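Local coordinates for putative general stress protein 26 (Jannaschia sp., PDB 2QEA) that is a putative stress protein that probably acts as an oxidoreductase of the pyridoxamine 5'-phosphate oxidase-like family, perhaps using a flavin, at the interface of chains A and B. Residues are numbered along the deposited sequence; one frame, centred on the assembly and turned at random. Chains: chain A/B, Putative general stress protein 26.

The centres of the C-alpha atoms of contacts 1 and 2 are about 11 Å apart, and both contacts contain A:Asp79 and B:Leu29. Contact 1 straddles the two-fold axis and brings strands 19-23, 63-71 and 76-87 of both chains together. Contact 2 continues outward from it, where B:Arg28, the residue before B:Leu29, lies across strands 76-87, 114-129 and 153-159 of chain A. Because the axis repeats contact 2 with the chains exchanged, the central patch is flanked by two arginine contacts. Such sheet-to-sheet pairing fits the dimer usual in this family, although the deposited assembly alone does not prove it.

Contact 1: the interface of chains A and B. Residues chain A 20, 29, 66, 68-70, 78-79; chain B 20, 29, 66, 68-70, 78-79.
Two barrels of the pyridoxamine 5'-phosphate oxidase-like family meet here through their sheets, across a two-fold axis that gives each contact a twin. The dense part is the interlock of selenomethionine and valine. A:Met20 and B:Val68 run antiparallel alongside one another, and CG of A:Met20 lies 3.7 Å from CG1 of B:Val68. That selenomethionine has CG anti to its carbonyl carbon and then bends at chi2 and chi3 (-69° and -68°), a curl that lays its CE methyl against the backbone of B:Ala78, 3.8 Å from the carbonyl carbon C. CG1 of the valine is anti to its backbone N and faces the selenomethionine, while CG2 turns toward A:Leu29, which lies nearly perpendicular to it. Beside this packing, B:Asp79 accepts a nearly straight hydrogen bond (173° at H) from the backbone of A:Leu29, with N 2.7 Å from OD2, through the anti lone pair. The other carboxylate oxygen is held within its own chain: NE2 of B:Gln66 donates to OD1 of B:Asp79 at 2.7 Å; OD1 accepts through its syn lone pair and lies in the glutamine's amide plane. The carboxylate, gripped at both oxygens, is thereby fixed in rotation; in the twin, NE2 of A:Gln66 instead approaches OD1 of A:Asp79 from above the carboxylate plane.

The looser side is watered. Extended glutamine chains from both subunits share a linked pair of waters: water 1 lies 2.7 Å from OE1 of A:Gln66 and also meets B:Gln66 NE2, while water 2 joins A:Gln66 NE2 to B:Gln66 OE1. At the opposite end, water 3 connects the hydroxyl OG of A:Ser70 with the backbone N of B:Ser70. There the carbonyl O atoms of A:Ser70 and B:Ser70 stand 2.9 Å apart; both can only accept, so this pair is a clash and contributes no bond.

Contact 2: the interface of chains A and B. Residues chain A 79, 81, 123-125, 157; chain B 28-29.
B:Arg28 inserts its whole side chain across the barrel sheet of chain A, a subunit-spanning contact in this pyridoxamine 5'-phosphate oxidase-like protein, and 136 Å² of its surface is hidden there. At its tip, NH2 of the guanidinium lies 2.9 Å from the hydroxyl OG of A:Ser123, a hydrogen bond by its chemistry. A:Asp81 comes tip to tip with the same group: its carboxylate OD2 is 3.4 Å from NH2 of B:Arg28 in a salt bridge, and weak hydrogen bonds reach it from both NE and NH2. The two planes are turned 51° apart, so the carboxylate does not lie flat in the guanidinium plane. One guanidinium face rests on A:Gly124, whose CA sits 3.7 Å above the plane, nearer the edge than the middle of the group. On the other terminal nitrogen, NH1 of B:Arg28 meets the CG2 methyl of A:Thr157 at 3.5 Å.

Behind the head, the chain runs extended from CG to NE (chi2 -169°, chi3 179°), placing CD 3.6 Å from the backbone N of A:Glu125. The carboxylates of A:Glu125 and A:Asp79 pass the arginine at a slant without touching its charged nitrogens, yet their negative charge may steady the cation. At the root, CB of B:Arg28 packs 3.4 Å from OD2 of A:Asp79, the oxygen that also holds the next backbone N, that of B:Leu29, which is likely to help position the start of the side chain. An alanine at B:Arg28 would remove the guanidinium and most of the aliphatic arm, and would probably cost A:Asp81 and A:Ser123 this cationic partner and A:Gly124 the group that lies over it. In the fold, the arginine belongs to the loop just before strand 30-32 of chain B and lies over strands 76-87, 114-129 and 153-159 of chain A.

Contact 1: the interface of chains A and B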
loop_
_atom_site.group_PDB
_atom_site.type_symbol
_atom_site.label_atom_id
_atom_site.label_comp_id
_atom_site.label_asym_id
_atom_site.label_seq_id
_atom_site.Cartn_x
_atom_site.Cartn_y
_atom_site.Cartn_z
HETATM N N MSE A 20 0.287 5.234 1.159
HETATM C CA MSE A 20 1.611 5.648 0.679
HETATM C C MSE A 20 1.456 6.878 -0.217
HETATM O O MSE A 20 0.957 6.763 -1.341
HETATM C CB MSE A 20 2.274 4.485 -0.059
HETATM C CG MSE A 20 2.458 3.233 0.795
HETATM SE SE MSE A 20 3.785 3.438 2.192
HETATM C CE MSE A 20 5.384 3.571 1.079
ATOM N N LEU A 29 7.504 7.120 -2.320
ATOM C CA LEU A 29 6.273 7.203 -1.525
ATOM C C LEU A 29 6.591 6.858 -0.063
ATOM O O LEU A 29 7.385 5.945 0.191
ATOM C CB LEU A 29 5.203 6.242 -2.059
ATOM C CG LEU A 29 4.752 6.379 -3.519
ATOM C CD1 LEU A 29 3.902 5.178 -3.925
ATOM C CD2 LEU A 29 3.997 7.680 -3.745
ATOM N N GLN A 66 0.750 11.234 -6.095
ATOM C CA GLN A 66 0.306 9.845 -6.116
ATOM C C GLN A 66 -0.037 9.409 -4.693
ATOM O O GLN A 66 0.657 9.789 -3.746
ATOM C CB GLN A 66 1.408 8.942 -6.670
ATOM C CG GLN A 66 0.994 7.476 -6.867
ATOM C CD GLN A 66 2.114 6.591 -7.384
ATOM O OE1 GLN A 66 3.268 7.009 -7.499
ATOM N NE2 GLN A 66 1.773 5.350 -7.693
ATOM N N VAL A 68 -1.138 5.665 -2.945
ATOM C CA VAL A 68 -1.343 4.229 -3.103
ATOM C C VAL A 68 -1.930 3.659 -1.811
ATOM O O VAL A 68 -1.440 3.970 -0.721
ATOM C CB VAL A 68 -0.018 3.522 -3.462
ATOM C CG1 VAL A 68 -0.216 2.022 -3.613
ATOM C CG2 VAL A 68 0.557 4.103 -4.748
ATOM N N VAL A 69 -2.975 2.839 -1.952
ATOM C CA VAL A 69 -3.655 2.171 -0.833
ATOM C C VAL A 69 -3.634 0.654 -1.067
ATOM O O VAL A 69 -3.773 0.195 -2.205
ATOM C CB VAL A 69 -5.127 2.658 -0.692
ATOM C CG1 VAL A 69 -5.853 1.932 0.451
ATOM C CG2 VAL A 69 -5.174 4.156 -0.466
ATOM N N SER A 70 -3.428 -0.102 0.013
ATOM C CA SER A 70 -3.447 -1.572 -0.003
ATOM C C SER A 70 -3.826 -2.029 1.407
ATOM O O SER A 70 -2.984 -2.018 2.301
ATOM C CB SER A 70 -2.089 -2.135 -0.432
ATOM O OG SER A 70 -2.098 -3.556 -0.457
ATOM N N ALA A 78 -5.824 0.521 -4.291
ATOM C CA ALA A 78 -5.945 1.623 -5.250
ATOM C C ALA A 78 -4.648 2.384 -5.486
ATOM O O ALA A 78 -3.955 2.710 -4.531
ATOM C CB ALA A 78 -7.016 2.599 -4.770
ATOM N N ASP A 79 -4.329 2.630 -6.757
ATOM C CA ASP A 79 -3.200 3.463 -7.166
ATOM C C ASP A 79 -3.887 4.695 -7.756
ATOM O O ASP A 79 -4.497 4.602 -8.821
ATOM C CB ASP A 79 -2.319 2.746 -8.201
ATOM C CG ASP A 79 -1.101 3.570 -8.636
ATOM O OD1 ASP A 79 -0.832 4.653 -8.069
ATOM O OD2 ASP A 79 -0.391 3.123 -9.559
HETATM N N MSE B 20 1.328 -3.823 -3.925
HETATM C CA MSE B 20 0.988 -3.163 -5.195
HETATM C C MSE B 20 2.174 -3.220 -6.163
HETATM O O MSE B 20 3.173 -2.539 -5.948
HETATM C CB MSE B 20 0.553 -1.721 -4.919
HETATM C CG MSE B 20 -0.640 -1.608 -3.969
HETATM SE SE MSE B 20 -2.305 -2.258 -4.730
HETATM C CE MSE B 20 -2.626 -0.846 -6.038
ATOM N N LEU B 29 -0.226 0.645 -10.697
ATOM C CA LEU B 29 0.048 -0.480 -9.798
ATOM C C LEU B 29 -1.253 -1.246 -9.512
ATOM O O LEU B 29 -2.327 -0.638 -9.447
ATOM C CB LEU B 29 0.662 0.002 -8.479
ATOM C CG LEU B 29 1.975 0.793 -8.529
ATOM C CD1 LEU B 29 2.320 1.340 -7.149
ATOM C CD2 LEU B 29 3.110 -0.061 -9.066
ATOM N N GLN B 66 8.262 -1.548 -10.026
ATOM C CA GLN B 66 7.987 -0.977 -8.715
ATOM C C GLN B 66 7.103 -1.935 -7.918
ATOM O O GLN B 66 6.207 -2.571 -8.483
ATOM C CB GLN B 66 7.270 0.365 -8.870
ATOM C CG GLN B 66 7.056 1.136 -7.557
ATOM C CD GLN B 66 6.393 2.490 -7.754
ATOM O OE1 GLN B 66 5.728 2.738 -8.761
ATOM N NE2 GLN B 66 6.563 3.371 -6.774
ATOM N N VAL B 68 5.123 -1.766 -4.034
ATOM C CA VAL B 68 4.775 -0.965 -2.861
ATOM C C VAL B 68 4.045 -1.826 -1.826
ATOM O O VAL B 68 3.124 -2.571 -2.176
ATOM C CB VAL B 68 3.908 0.252 -3.258
ATOM C CG1 VAL B 68 3.503 1.063 -2.034
ATOM C CG2 VAL B 68 4.659 1.137 -4.253
ATOM N N VAL B 69 4.477 -1.721 -0.566
ATOM C CA VAL B 69 3.887 -2.443 0.565
ATOM C C VAL B 69 3.392 -1.422 1.595
ATOM O O VAL B 69 4.059 -0.416 1.849
ATOM C CB VAL B 69 4.910 -3.411 1.219
ATOM C CG1 VAL B 69 4.348 -4.053 2.489
ATOM C CG2 VAL B 69 5.327 -4.483 0.227
ATOM N N SER B 70 2.210 -1.683 2.148
ATOM C CA SER B 70 1.605 -0.848 3.189
ATOM C C SER B 70 0.735 -1.769 4.043
ATOM O O SER B 70 -0.462 -1.898 3.794
ATOM C CB SER B 70 0.799 0.295 2.561
ATOM O OG SER B 70 0.188 1.108 3.551
ATOM N N ALA B 78 6.778 0.131 2.591
ATOM C CA ALA B 78 7.919 0.211 1.672
ATOM C C ALA B 78 7.541 0.552 0.229
ATOM O O ALA B 78 6.506 0.108 -0.252
ATOM C CB ALA B 78 8.681 -1.107 1.703
ATOM N N ASP B 79 8.371 1.377 -0.418
ATOM C CA ASP B 79 8.261 1.715 -1.841
ATOM C C ASP B 79 9.590 1.223 -2.412
ATOM O O ASP B 79 10.629 1.831 -2.163
ATOM C CB ASP B 79 8.071 3.226 -2.057
ATOM C CG ASP B 79 7.907 3.617 -3.544
ATOM O OD1 ASP B 79 7.859 2.743 -4.442
ATOM O OD2 ASP B 79 7.815 4.836 -3.813
HETATM O O HOH W 1 5.719 5.933 -7.827
HETATM O O HOH W 2 3.850 4.599 -9.354
HETATM O O HOH W 3 0.450 -3.658 1.007
#

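Contact 2: the interface of chains A and B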
loop_
_atom_site.group_PDB
_atom_site.type_symbol
_atom_site.label_atom_id
_atom_site.label_comp_id
_atom_site.label_asym_id
_atom_site.label_seq_id
_atom_site.Cartn_x
_atom_site.Cartn_y
_atom_site.Cartn_z
ATOM N N ASP A 79 -4.329 2.630 -6.757
ATOM C CA ASP A 79 -3.200 3.463 -7.166
ATOM C C ASP A 79 -3.887 4.695 -7.756
ATOM O O ASP A 79 -4.497 4.602 -8.821
ATOM C CB ASP A 79 -2.319 2.746 -8.201
ATOM C CG ASP A 79 -1.101 3.570 -8.636
ATOM O OD1 ASP A 79 -0.832 4.653 -8.069
ATOM O OD2 ASP A 79 -0.391 3.123 -9.559
ATOM N N ASP A 81 -3.893 8.851 -8.984
ATOM C CA ASP A 81 -3.216 10.066 -9.456
ATOM C C ASP A 81 -4.097 11.222 -8.992
ATOM O O ASP A 81 -5.329 11.115 -9.009
ATOM C CB ASP A 81 -3.075 10.107 -10.987
ATOM C CG ASP A 81 -2.039 9.128 -11.520
ATOM O OD1 ASP A 81 -1.006 8.888 -10.853
ATOM O OD2 ASP A 81 -2.243 8.609 -12.635
ATOM N N SER A 123 -7.856 10.387 -10.897
ATOM C CA SER A 123 -8.180 9.053 -11.417
ATOM C C SER A 123 -7.350 7.967 -10.735
ATOM O O SER A 123 -6.435 8.268 -9.967
ATOM C CB SER A 123 -7.944 9.011 -12.925
ATOM O OG SER A 123 -6.609 9.377 -13.233
ATOM N N GLY A 124 -7.678 6.710 -11.016
ATOM C CA GLY A 124 -6.935 5.583 -10.448
ATOM C C GLY A 124 -7.511 4.213 -10.743
ATOM O O GLY A 124 -8.696 4.101 -11.066
ATOM N N GLU A 125 -6.663 3.185 -10.645
ATOM C CA GLU A 125 -7.080 1.798 -10.843
ATOM C C GLU A 125 -7.374 1.262 -9.448
ATOM O O GLU A 125 -6.458 1.143 -8.632
ATOM C CB GLU A 125 -6.017 0.971 -11.568
ATOM C CG GLU A 125 -6.547 -0.395 -12.031
ATOM C CD GLU A 125 -5.629 -1.149 -12.993
ATOM O OE1 GLU A 125 -4.629 -0.582 -13.490
ATOM O OE2 GLU A 125 -5.933 -2.332 -13.272
ATOM N N THR A 157 -10.676 1.080 -13.739
ATOM C CA THR A 157 -9.957 2.351 -13.831
ATOM C C THR A 157 -11.063 3.403 -13.787
ATOM O O THR A 157 -11.902 3.460 -14.687
ATOM C CB THR A 157 -9.102 2.443 -15.106
ATOM O OG1 THR A 157 -8.044 1.478 -15.022
ATOM C CG2 THR A 157 -8.487 3.836 -15.268
ATOM N N ARG B 28 -0.837 1.496 -14.211
ATOM C CA ARG B 28 -0.804 1.759 -12.771
ATOM C C ARG B 28 -0.500 0.481 -11.990
ATOM O O ARG B 28 -0.507 -0.621 -12.550
ATOM C CB ARG B 28 -2.147 2.333 -12.322
ATOM C CG ARG B 28 -2.454 3.705 -12.902
ATOM C CD ARG B 28 -3.656 4.318 -12.216
ATOM N NE ARG B 28 -3.977 5.649 -12.732
ATOM C CZ ARG B 28 -4.730 5.920 -13.806
ATOM N NH1 ARG B 28 -5.286 4.958 -14.560
ATOM N NH2 ARG B 28 -4.927 7.193 -14.143
ATOM N N LEU B 29 -0.226 0.645 -10.697
ATOM C CA LEU B 29 0.048 -0.480 -9.798
ATOM C C LEU B 29 -1.253 -1.246 -9.512
ATOM O O LEU B 29 -2.327 -0.638 -9.447
ATOM C CB LEU B 29 0.662 0.002 -8.479
ATOM C CG LEU B 29 1.975 0.793 -8.529
ATOM C CD1 LEU B 29 2.320 1.340 -7.149
ATOM C CD2 LEU B 29 3.110 -0.061 -9.066
#